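Local coordinates for protein glutaconate CoA-transferase subunit A (Acidaminococcus fermentans, PDB 1POI) that catalyses, as the large subunit of the enzyme, the transfer of coenzyme A from acetyl-CoA to glutaconate or (R)-2-hydroxyglutarate in glutamate degradation, at residues A[118-124]-A[164-169]; A[129-134]-A[148-153]; A[251-256]-A[298-304]. All coordinates share one frame; numbering follows the deposited sequence.

Contact 1 (A[118-124]-A[164-169])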
loop_
_atom_site.group_PDB
_atom_site.type_symbol
_atom_site.label_atom_id
_atom_site.label_comp_id
_atom_site.label_asym_id
_atom_site.label_seq_id
_atom_site.Cartn_x
_atom_site.Cartn_y
_atom_site.Cartn_z
ATOM N N PHE A 118 10.405 22.381 -33.572
ATOM C CA PHE A 118 9.305 21.865 -34.364
ATOM C C PHE A 118 9.351 20.338 -34.294
ATOM O O PHE A 118 10.259 19.760 -33.683
ATOM C CB PHE A 118 9.411 22.365 -35.801
ATOM C CG PHE A 118 10.610 21.859 -36.536
ATOM C CD1 PHE A 118 11.858 22.442 -36.342
ATOM C CD2 PHE A 118 10.476 20.840 -37.488
ATOM C CE1 PHE A 118 12.956 22.028 -37.094
ATOM C CE2 PHE A 118 11.564 20.411 -38.247
ATOM C CZ PHE A 118 12.808 21.005 -38.054
ATOM N N LEU A 119 8.410 19.681 -34.957
ATOM C CA LEU A 119 8.360 18.236 -34.911
ATOM C C LEU A 119 8.529 17.514 -36.240
ATOM O O LEU A 119 7.662 17.614 -37.109
ATOM C CB LEU A 119 7.040 17.824 -34.250
ATOM C CG LEU A 119 6.618 16.355 -34.235
ATOM C CD1 LEU A 119 7.464 15.556 -33.228
ATOM C CD2 LEU A 119 5.155 16.316 -33.881
ATOM N N PRO A 120 9.656 16.804 -36.434
ATOM C CA PRO A 120 9.833 16.084 -37.704
ATOM C C PRO A 120 9.350 14.624 -37.518
ATOM O O PRO A 120 9.743 13.936 -36.566
ATOM C CB PRO A 120 11.346 16.168 -37.945
ATOM C CG PRO A 120 11.940 16.044 -36.525
ATOM C CD PRO A 120 10.882 16.747 -35.602
ATOM N N VAL A 121 8.445 14.175 -38.377
ATOM C CA VAL A 121 7.946 12.821 -38.266
ATOM C C VAL A 121 7.920 12.180 -39.620
ATOM O O VAL A 121 7.764 12.850 -40.630
ATOM C CB VAL A 121 6.485 12.752 -37.694
ATOM C CG1 VAL A 121 6.442 13.232 -36.256
ATOM C CG2 VAL A 121 5.517 13.531 -38.554
ATOM N N THR A 122 8.076 10.868 -39.648
ATOM C CA THR A 122 8.002 10.147 -40.905
ATOM C C THR A 122 6.561 9.573 -41.036
ATOM O O THR A 122 6.361 8.459 -41.527
ATOM C CB THR A 122 9.050 9.037 -40.919
ATOM O OG1 THR A 122 9.519 8.812 -39.578
ATOM C CG2 THR A 122 10.207 9.419 -41.810
ATOM N N LEU A 123 5.562 10.371 -40.647
ATOM C CA LEU A 123 4.162 9.943 -40.662
ATOM C C LEU A 123 3.302 10.909 -41.448
ATOM O O LEU A 123 3.660 12.066 -41.603
ATOM C CB LEU A 123 3.620 9.863 -39.219
ATOM C CG LEU A 123 4.202 8.841 -38.231
ATOM C CD1 LEU A 123 3.757 9.141 -36.827
ATOM C CD2 LEU A 123 3.805 7.435 -38.642
ATOM N N MET A 124 2.142 10.427 -41.886
ATOM C CA MET A 124 1.160 11.206 -42.646
ATOM C C MET A 124 1.435 11.355 -44.134
ATOM O O MET A 124 0.538 11.744 -44.881
ATOM C CB MET A 124 0.924 12.577 -42.018
ATOM C CG MET A 124 0.385 12.528 -40.608
ATOM S SD MET A 124 0.008 14.158 -39.899
ATOM C CE MET A 124 0.650 15.197 -41.146
ATOM N N VAL A 164 11.159 14.255 -44.640
ATOM C CA VAL A 164 10.262 13.997 -43.523
ATOM C C VAL A 164 9.210 15.131 -43.503
ATOM O O VAL A 164 9.337 16.130 -44.224
ATOM C CB VAL A 164 11.047 13.921 -42.153
ATOM C CG1 VAL A 164 12.412 13.286 -42.346
ATOM C CG2 VAL A 164 11.176 15.294 -41.483
ATOM N N VAL A 165 8.180 14.974 -42.685
ATOM C CA VAL A 165 7.123 15.956 -42.565
ATOM C C VAL A 165 7.416 16.739 -41.306
ATOM O O VAL A 165 7.595 16.143 -40.235
ATOM C CB VAL A 165 5.743 15.256 -42.443
ATOM C CG1 VAL A 165 4.634 16.261 -42.138
ATOM C CG2 VAL A 165 5.429 14.513 -43.728
ATOM N N ALA A 166 7.563 18.057 -41.441
ATOM C CA ALA A 166 7.838 18.895 -40.280
ATOM C C ALA A 166 6.509 19.476 -39.867
ATOM O O ALA A 166 5.726 19.903 -40.725
ATOM C CB ALA A 166 8.825 19.983 -40.620
ATOM N N VAL A 167 6.258 19.511 -38.565
ATOM C CA VAL A 167 4.992 19.986 -38.032
ATOM C C VAL A 167 5.209 21.058 -36.966
ATOM O O VAL A 167 6.062 20.919 -36.101
ATOM C CB VAL A 167 4.194 18.769 -37.452
ATOM C CG1 VAL A 167 3.136 19.209 -36.513
ATOM C CG2 VAL A 167 3.550 17.996 -38.561
ATOM N N PRO A 168 4.417 22.135 -37.005
ATOM C CA PRO A 168 4.574 23.202 -36.013
ATOM C C PRO A 168 4.202 22.741 -34.618
ATOM O O PRO A 168 3.157 22.121 -34.438
ATOM C CB PRO A 168 3.566 24.258 -36.484
ATOM C CG PRO A 168 3.381 23.955 -37.940
ATOM C CD PRO A 168 3.330 22.463 -37.943
ATOM N N VAL A 169 5.036 23.071 -33.640
ATOM C CA VAL A 169 4.775 22.737 -32.237
ATOM C C VAL A 169 3.747 23.772 -31.747
ATOM O O VAL A 169 3.951 24.976 -31.885
ATOM C CB VAL A 169 6.079 22.817 -31.424
ATOM C CG1 VAL A 169 5.798 22.846 -29.964
ATOM C CG2 VAL A 169 6.930 21.630 -31.730
#

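Contact 2 (A[129-134]-A[148-153])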
loop_
_atom_site.group_PDB
_atom_site.type_symbol
_atom_site.label_atom_id
_atom_site.label_comp_id
_atom_site.label_asym_id
_atom_site.label_seq_id
_atom_site.Cartn_x
_atom_site.Cartn_y
_atom_site.Cartn_z
ATOM N N LEU A 129 -3.730 12.947 -45.672
ATOM C CA LEU A 129 -3.428 13.816 -44.533
ATOM C C LEU A 129 -2.346 14.854 -44.876
ATOM O O LEU A 129 -2.059 15.736 -44.074
ATOM C CB LEU A 129 -3.033 12.984 -43.315
ATOM C CG LEU A 129 -4.229 12.284 -42.687
ATOM C CD1 LEU A 129 -3.826 10.955 -42.094
ATOM C CD2 LEU A 129 -4.824 13.191 -41.629
ATOM N N THR A 130 -1.684 14.672 -46.023
ATOM C CA THR A 130 -0.692 15.625 -46.498
ATOM C C THR A 130 -1.198 16.200 -47.821
ATOM O O THR A 130 -0.878 17.335 -48.197
ATOM C CB THR A 130 0.711 15.018 -46.723
ATOM O OG1 THR A 130 0.654 13.910 -47.642
ATOM C CG2 THR A 130 1.357 14.647 -45.403
ATOM N N ASP A 131 -1.990 15.414 -48.533
ATOM C CA ASP A 131 -2.539 15.871 -49.791
ATOM C C ASP A 131 -3.713 16.828 -49.630
ATOM O O ASP A 131 -4.174 17.364 -50.629
ATOM C CB ASP A 131 -2.988 14.685 -50.649
ATOM C CG ASP A 131 -1.836 13.826 -51.111
ATOM O OD1 ASP A 131 -0.829 13.707 -50.369
ATOM O OD2 ASP A 131 -1.943 13.262 -52.225
ATOM N N GLU A 132 -4.224 17.013 -48.414
ATOM C CA GLU A 132 -5.369 17.903 -48.188
ATOM C C GLU A 132 -5.244 18.744 -46.918
ATOM O O GLU A 132 -5.022 18.200 -45.833
ATOM C CB GLU A 132 -6.679 17.103 -48.059
ATOM C CG GLU A 132 -7.134 16.298 -49.269
ATOM C CD GLU A 132 -7.551 17.145 -50.475
ATOM O OE1 GLU A 132 -8.399 18.062 -50.343
ATOM O OE2 GLU A 132 -7.048 16.866 -51.584
ATOM N N TRP A 133 -5.410 20.064 -47.041
ATOM C CA TRP A 133 -5.382 20.948 -45.870
ATOM C C TRP A 133 -6.825 21.260 -45.509
ATOM O O TRP A 133 -7.647 21.572 -46.373
ATOM C CB TRP A 133 -4.673 22.262 -46.156
ATOM C CG TRP A 133 -3.205 22.160 -46.311
ATOM C CD1 TRP A 133 -2.505 21.134 -46.870
ATOM C CD2 TRP A 133 -2.244 23.166 -45.966
ATOM N NE1 TRP A 133 -1.164 21.444 -46.903
ATOM C CE2 TRP A 133 -0.980 22.688 -46.355
ATOM C CE3 TRP A 133 -2.336 24.432 -45.369
ATOM C CZ2 TRP A 133 0.187 23.431 -46.172
ATOM C CZ3 TRP A 133 -1.178 25.170 -45.189
ATOM C CH2 TRP A 133 0.063 24.667 -45.586
ATOM N N GLY A 134 -7.132 21.167 -44.231
ATOM C CA GLY A 134 -8.481 21.452 -43.776
ATOM C C GLY A 134 -8.639 22.953 -43.774
ATOM O O GLY A 134 -9.609 23.489 -44.289
ATOM N N ASP A 148 0.519 29.185 -40.044
ATOM C CA ASP A 148 0.270 29.573 -41.423
ATOM C C ASP A 148 0.413 28.360 -42.287
ATOM O O ASP A 148 -0.116 28.327 -43.377
ATOM C CB ASP A 148 1.233 30.658 -41.902
ATOM C CG ASP A 148 0.920 32.035 -41.322
ATOM O OD1 ASP A 148 -0.071 32.214 -40.571
ATOM O OD2 ASP A 148 1.695 32.953 -41.627
ATOM N N ASP A 149 1.164 27.375 -41.806
ATOM C CA ASP A 149 1.368 26.120 -42.540
ATOM C C ASP A 149 0.979 24.892 -41.729
ATOM O O ASP A 149 1.332 24.784 -40.548
ATOM C CB ASP A 149 2.819 25.967 -42.966
ATOM C CG ASP A 149 3.199 26.933 -44.042
ATOM O OD1 ASP A 149 2.905 26.671 -45.232
ATOM O OD2 ASP A 149 3.794 27.967 -43.696
ATOM N N LYS A 150 0.197 24.013 -42.348
ATOM C CA LYS A 150 -0.206 22.778 -41.704
ATOM C C LYS A 150 1.086 21.955 -41.473
ATOM O O LYS A 150 1.363 21.508 -40.357
ATOM C CB LYS A 150 -1.179 22.013 -42.606
ATOM C CG LYS A 150 -1.615 20.678 -42.038
ATOM C CD LYS A 150 -2.546 19.942 -42.968
ATOM C CE LYS A 150 -3.005 18.663 -42.297
ATOM N NZ LYS A 150 -4.207 18.097 -42.916
ATOM N N PHE A 151 1.899 21.816 -42.517
ATOM C CA PHE A 151 3.156 21.081 -42.417
ATOM C C PHE A 151 4.105 21.575 -43.512
ATOM O O PHE A 151 3.728 22.408 -44.345
ATOM C CB PHE A 151 2.902 19.566 -42.583
ATOM C CG PHE A 151 2.640 19.137 -44.000
ATOM C CD1 PHE A 151 1.379 19.267 -44.555
ATOM C CD2 PHE A 151 3.668 18.662 -44.791
ATOM C CE1 PHE A 151 1.144 18.933 -45.895
ATOM C CE2 PHE A 151 3.451 18.326 -46.131
ATOM C CZ PHE A 151 2.194 18.464 -46.686
ATOM N N LYS A 152 5.315 21.030 -43.534
ATOM C CA LYS A 152 6.311 21.386 -44.546
ATOM C C LYS A 152 7.208 20.175 -44.769
ATOM O O LYS A 152 7.677 19.573 -43.806
ATOM C CB LYS A 152 7.146 22.564 -44.048
ATOM C CG LYS A 152 7.003 23.828 -44.859
ATOM C CD LYS A 152 7.273 25.062 -44.009
ATOM C CE LYS A 152 7.569 26.290 -44.865
ATOM N NZ LYS A 152 6.497 26.587 -45.872
ATOM N N TYR A 153 7.345 19.743 -46.013
ATOM C CA TYR A 153 8.213 18.604 -46.321
ATOM C C TYR A 153 9.644 19.101 -46.298
ATOM O O TYR A 153 9.978 20.079 -46.966
ATOM C CB TYR A 153 7.928 18.041 -47.715
ATOM C CG TYR A 153 6.731 17.138 -47.799
ATOM C CD1 TYR A 153 6.573 16.078 -46.909
ATOM C CD2 TYR A 153 5.770 17.323 -48.785
ATOM C CE1 TYR A 153 5.484 15.226 -47.004
ATOM C CE2 TYR A 153 4.679 16.477 -48.888
ATOM C CZ TYR A 153 4.542 15.428 -47.993
ATOM O OH TYR A 153 3.464 14.580 -48.092
#

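Contact 3 (A[251-256]-A[298-304])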
loop_
_atom_site.group_PDB
_atom_site.type_symbol
_atom_site.label_atom_id
_atom_site.label_comp_id
_atom_site.label_asym_id
_atom_site.label_seq_id
_atom_site.Cartn_x
_atom_site.Cartn_y
_atom_site.Cartn_z
ATOM N N GLY A 251 -9.845 4.007 -10.664
ATOM C CA GLY A 251 -9.802 3.765 -9.238
ATOM C C GLY A 251 -10.876 4.456 -8.448
ATOM O O GLY A 251 -10.964 4.280 -7.228
ATOM N N LEU A 252 -11.698 5.251 -9.124
ATOM C CA LEU A 252 -12.764 5.941 -8.431
ATOM C C LEU A 252 -14.159 5.597 -8.936
ATOM O O LEU A 252 -15.016 5.190 -8.151
ATOM C CB LEU A 252 -12.534 7.447 -8.449
ATOM C CG LEU A 252 -11.417 7.899 -7.512
ATOM C CD1 LEU A 252 -11.204 9.385 -7.641
ATOM C CD2 LEU A 252 -11.748 7.559 -6.082
ATOM N N TYR A 253 -14.390 5.719 -10.235
ATOM C CA TYR A 253 -15.713 5.432 -10.760
ATOM C C TYR A 253 -15.685 5.133 -12.226
ATOM O O TYR A 253 -14.748 5.496 -12.907
ATOM C CB TYR A 253 -16.698 6.574 -10.455
ATOM C CG TYR A 253 -16.203 7.969 -10.800
ATOM C CD1 TYR A 253 -16.323 8.474 -12.096
ATOM C CD2 TYR A 253 -15.607 8.772 -9.837
ATOM C CE1 TYR A 253 -15.863 9.730 -12.413
ATOM C CE2 TYR A 253 -15.141 10.028 -10.151
ATOM C CZ TYR A 253 -15.273 10.501 -11.437
ATOM O OH TYR A 253 -14.828 11.767 -11.739
ATOM N N ASP A 254 -16.742 4.488 -12.693
ATOM C CA ASP A 254 -16.906 4.049 -14.064
ATOM C C ASP A 254 -17.761 5.039 -14.893
ATOM O O ASP A 254 -18.418 5.935 -14.324
ATOM C CB ASP A 254 -17.575 2.686 -13.975
ATOM C CG ASP A 254 -17.258 1.806 -15.143
ATOM O OD1 ASP A 254 -16.865 2.335 -16.200
ATOM O OD2 ASP A 254 -17.406 0.566 -14.999
ATOM N N TYR A 255 -17.769 4.908 -16.221
ATOM C CA TYR A 255 -18.576 5.825 -17.004
ATOM C C TYR A 255 -20.050 5.629 -16.723
ATOM O O TYR A 255 -20.485 4.548 -16.359
ATOM C CB TYR A 255 -18.305 5.769 -18.514
ATOM C CG TYR A 255 -18.001 4.429 -19.155
ATOM C CD1 TYR A 255 -18.691 3.270 -18.820
ATOM C CD2 TYR A 255 -16.982 4.326 -20.096
ATOM C CE1 TYR A 255 -18.359 2.035 -19.403
ATOM C CE2 TYR A 255 -16.644 3.105 -20.685
ATOM C CZ TYR A 255 -17.332 1.965 -20.332
ATOM O OH TYR A 255 -16.956 0.770 -20.916
ATOM N N ASP A 256 -20.812 6.697 -16.877
ATOM C CA ASP A 256 -22.239 6.691 -16.648
ATOM C C ASP A 256 -22.891 6.457 -17.992
ATOM O O ASP A 256 -23.278 7.400 -18.661
ATOM C CB ASP A 256 -22.656 8.044 -16.090
ATOM C CG ASP A 256 -24.055 8.047 -15.582
ATOM O OD1 ASP A 256 -24.935 7.561 -16.310
ATOM O OD2 ASP A 256 -24.294 8.537 -14.456
ATOM N N ARG A 298 -27.074 7.283 -7.356
ATOM C CA ARG A 298 -26.656 7.217 -8.745
ATOM C C ARG A 298 -25.168 7.293 -8.889
ATOM O O ARG A 298 -24.603 6.641 -9.759
ATOM C CB ARG A 298 -27.285 8.353 -9.560
ATOM C CG ARG A 298 -26.728 8.434 -10.964
ATOM C CD ARG A 298 -27.596 9.199 -11.951
ATOM N NE ARG A 298 -27.156 8.864 -13.302
ATOM C CZ ARG A 298 -27.819 9.178 -14.409
ATOM N NH1 ARG A 298 -28.967 9.841 -14.332
ATOM N NH2 ARG A 298 -27.331 8.832 -15.600
ATOM N N LEU A 299 -24.543 8.138 -8.077
ATOM C CA LEU A 299 -23.091 8.323 -8.113
ATOM C C LEU A 299 -22.390 7.127 -7.498
ATOM O O LEU A 299 -21.403 6.614 -8.051
ATOM C CB LEU A 299 -22.707 9.616 -7.389
ATOM C CG LEU A 299 -23.282 10.878 -8.056
ATOM C CD1 LEU A 299 -22.913 12.071 -7.230
ATOM C CD2 LEU A 299 -22.811 11.001 -9.513
ATOM N N ILE A 300 -22.943 6.669 -6.375
ATOM C CA ILE A 300 -22.443 5.513 -5.622
ATOM C C ILE A 300 -22.384 4.258 -6.491
ATOM O O ILE A 300 -21.417 3.498 -6.435
ATOM C CB ILE A 300 -23.343 5.216 -4.420
ATOM C CG1 ILE A 300 -23.198 6.331 -3.384
ATOM C CG2 ILE A 300 -23.006 3.861 -3.835
ATOM C CD1 ILE A 300 -23.936 6.082 -2.074
ATOM N N ASN A 301 -23.388 4.059 -7.332
ATOM C CA ASN A 301 -23.412 2.871 -8.180
ATOM C C ASN A 301 -22.495 2.924 -9.374
ATOM O O ASN A 301 -22.604 2.109 -10.283
ATOM C CB ASN A 301 -24.841 2.554 -8.623
ATOM C CG ASN A 301 -25.808 2.493 -7.455
ATOM O OD1 ASN A 301 -27.018 2.582 -7.639
ATOM N ND2 ASN A 301 -25.279 2.356 -6.240
ATOM N N LEU A 302 -21.610 3.906 -9.392
ATOM C CA LEU A 302 -20.671 4.049 -10.496
ATOM C C LEU A 302 -19.284 3.687 -9.996
ATOM O O LEU A 302 -18.352 3.539 -10.782
ATOM C CB LEU A 302 -20.686 5.489 -11.026
ATOM C CG LEU A 302 -21.774 5.893 -12.036
ATOM C CD1 LEU A 302 -21.705 7.383 -12.336
ATOM C CD2 LEU A 302 -21.604 5.122 -13.326
ATOM N N LYS A 303 -19.160 3.513 -8.688
ATOM C CA LYS A 303 -17.881 3.193 -8.095
ATOM C C LYS A 303 -17.188 1.938 -8.601
ATOM O O LYS A 303 -17.810 0.954 -9.001
ATOM C CB LYS A 303 -17.983 3.193 -6.572
ATOM C CG LYS A 303 -18.258 4.602 -6.029
ATOM C CD LYS A 303 -18.334 4.662 -4.510
ATOM C CE LYS A 303 -18.827 6.035 -4.085
ATOM N NZ LYS A 303 -19.189 6.104 -2.640
ATOM N N VAL A 304 -15.869 2.026 -8.639
ATOM C CA VAL A 304 -15.009 0.945 -9.090
ATOM C C VAL A 304 -14.933 -0.167 -8.024
ATOM O O VAL A 304 -14.978 0.109 -6.813
ATOM C CB VAL A 304 -13.598 1.553 -9.426
ATOM C CG1 VAL A 304 -12.447 0.742 -8.840
ATOM C CG2 VAL A 304 -13.457 1.729 -10.912
#

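Contact 1 (A[118-124]-A[164-169])
F118 meets A166 because its CG is held between the backbone N and the carbonyl carbon (chi1 65°), which lays the ring back over the neighbouring strand; both CD2 and CE2 of F118 then lie 3.6 Å from CB of A166, the methyl approaching the ring obliquely. On V165, CG1 stands anti to the backbone N (chi1 173°) and reaches toward M124, whose CE is 4.2 Å away, while CG2 rests against the carbonyl O of L123.

The two backbones run antiparallel, their axes at 155°. L119 and V167 form one hydrogen-bonded pair: N of L119 donates to O of V167 at 2.9 Å in the carbonyl plane, whereas N of V167 meets O of L119 from outside the L119 carbonyl plane. V121 and V165 form the next such pair, and the bond from V121 N to V165 O (2.8 Å) is nearly straight. P120, lacking an N-H, sits opposite A166 at a non-hydrogen-bonded position, where CA-H groups of both point at carbonyl oxygens; CB of P120 also packs on CG2 of V164, 3.6 Å away.

On one face L119 and V167 touch M107 and M108 of helix 102-114, while on the other F118 and P120 meet P157 and P120 of a second copy of the subunit. Within the chain, strand 118-121 is an outer strand of a small three-stranded antiparallel sheet, with 162-168 in its middle, covered by a helix on one face and by a neighbouring subunit on the other.

Contact 2 (A[129-134]-A[148-153])
The ammonium group of K150 is gripped by several groups: NZ donates to O of E132 at 3.0 Å, in the carbonyl plane, and weakly to O of L129 at 3.4 Å, while E98 supplies a salt bridge, D99 a further carbonyl and Y100 a cation-pi contact. CG stands anti to the backbone N (chi1 178°) in a fully extended side chain, an extension that brings NZ to the end of helix 128-131, where carbonyl groups left by the last turn would be expected to stabilise it.

On the way it slides along W133 in the opposite sense, CB of K150 standing 3.6 Å above the plane over the centre of the six-membered ring of W133, a CH-pi contact. O of D148 and OD1 of D149 lie at the indole edge. The short helix is thereby joined to the loop that leads into edge strand 152-156 of the three-stranded antiparallel sheet.

F151 lies obliquely to the five-membered ring of W133, the planes at 53°, with CE1 of F151 3.6 Å from NE1 of W133. CG2 of T130 lies over one face of the F151 ring, toward its rim. At the exposed Y153, OH approaches OG1 of T130 to 2.9 Å.

Contact 3 (A[251-256]-A[298-304])
L302 is the tightly packed centre of the contact. Its side chain points into the 251-256 chain, where CD2 of L302 lies 3.3 Å from O of Y255 and CD1 rests against CB of D256, while its carbonyl O accepts a bond from N of D254 at 2.7 Å. CB of Y253 lies 3.5 Å from O of L302.

R298 holds D256 side-on with two nitrogens: NH2 to OD1 at 2.8 Å, within the guanidinium plane but out of the carboxylate plane, and NE to OD2 at 3.1 Å, on the syn lone pair of OD2. The two planes stand 44° apart. D256 is also the N-cap of helix 257-266, OD1 meeting N of F259 and OD2 meeting H245, so one carboxylate ties the start of that helix to the end of helix 296-300.

Toward the partly exposed V304 the fit is looser. Its N reaches O of L252 by a weak bond of 3.3 Å, and CG1 of V304 touches CA of G251 at 4.0 Å. CB and CG of K303 brush O of L252 before the side chain leads off to pack on Y242 of its own chain and of another copy.

Contacts 1 and 2 form one continuous region. Their centres are 10 Å apart, contact 2 is nested within the chain loop that contact 1 closes, and both reach the same antiparallel sheet: N of A166 lies 2.8 Å from O of K152, a probable hydrogen bond, and V165 packs on Y153. Both also touch a second copy of the subunit. Contact 3 lies on the opposite side of the chain's centre, with its centre about 40 Å from that of contact 1 and 42 Å from that of contact 2, and joins the loop before helix 257-266 to the end of helix 296-300. All three contacts border a chain of another protein in the assembly.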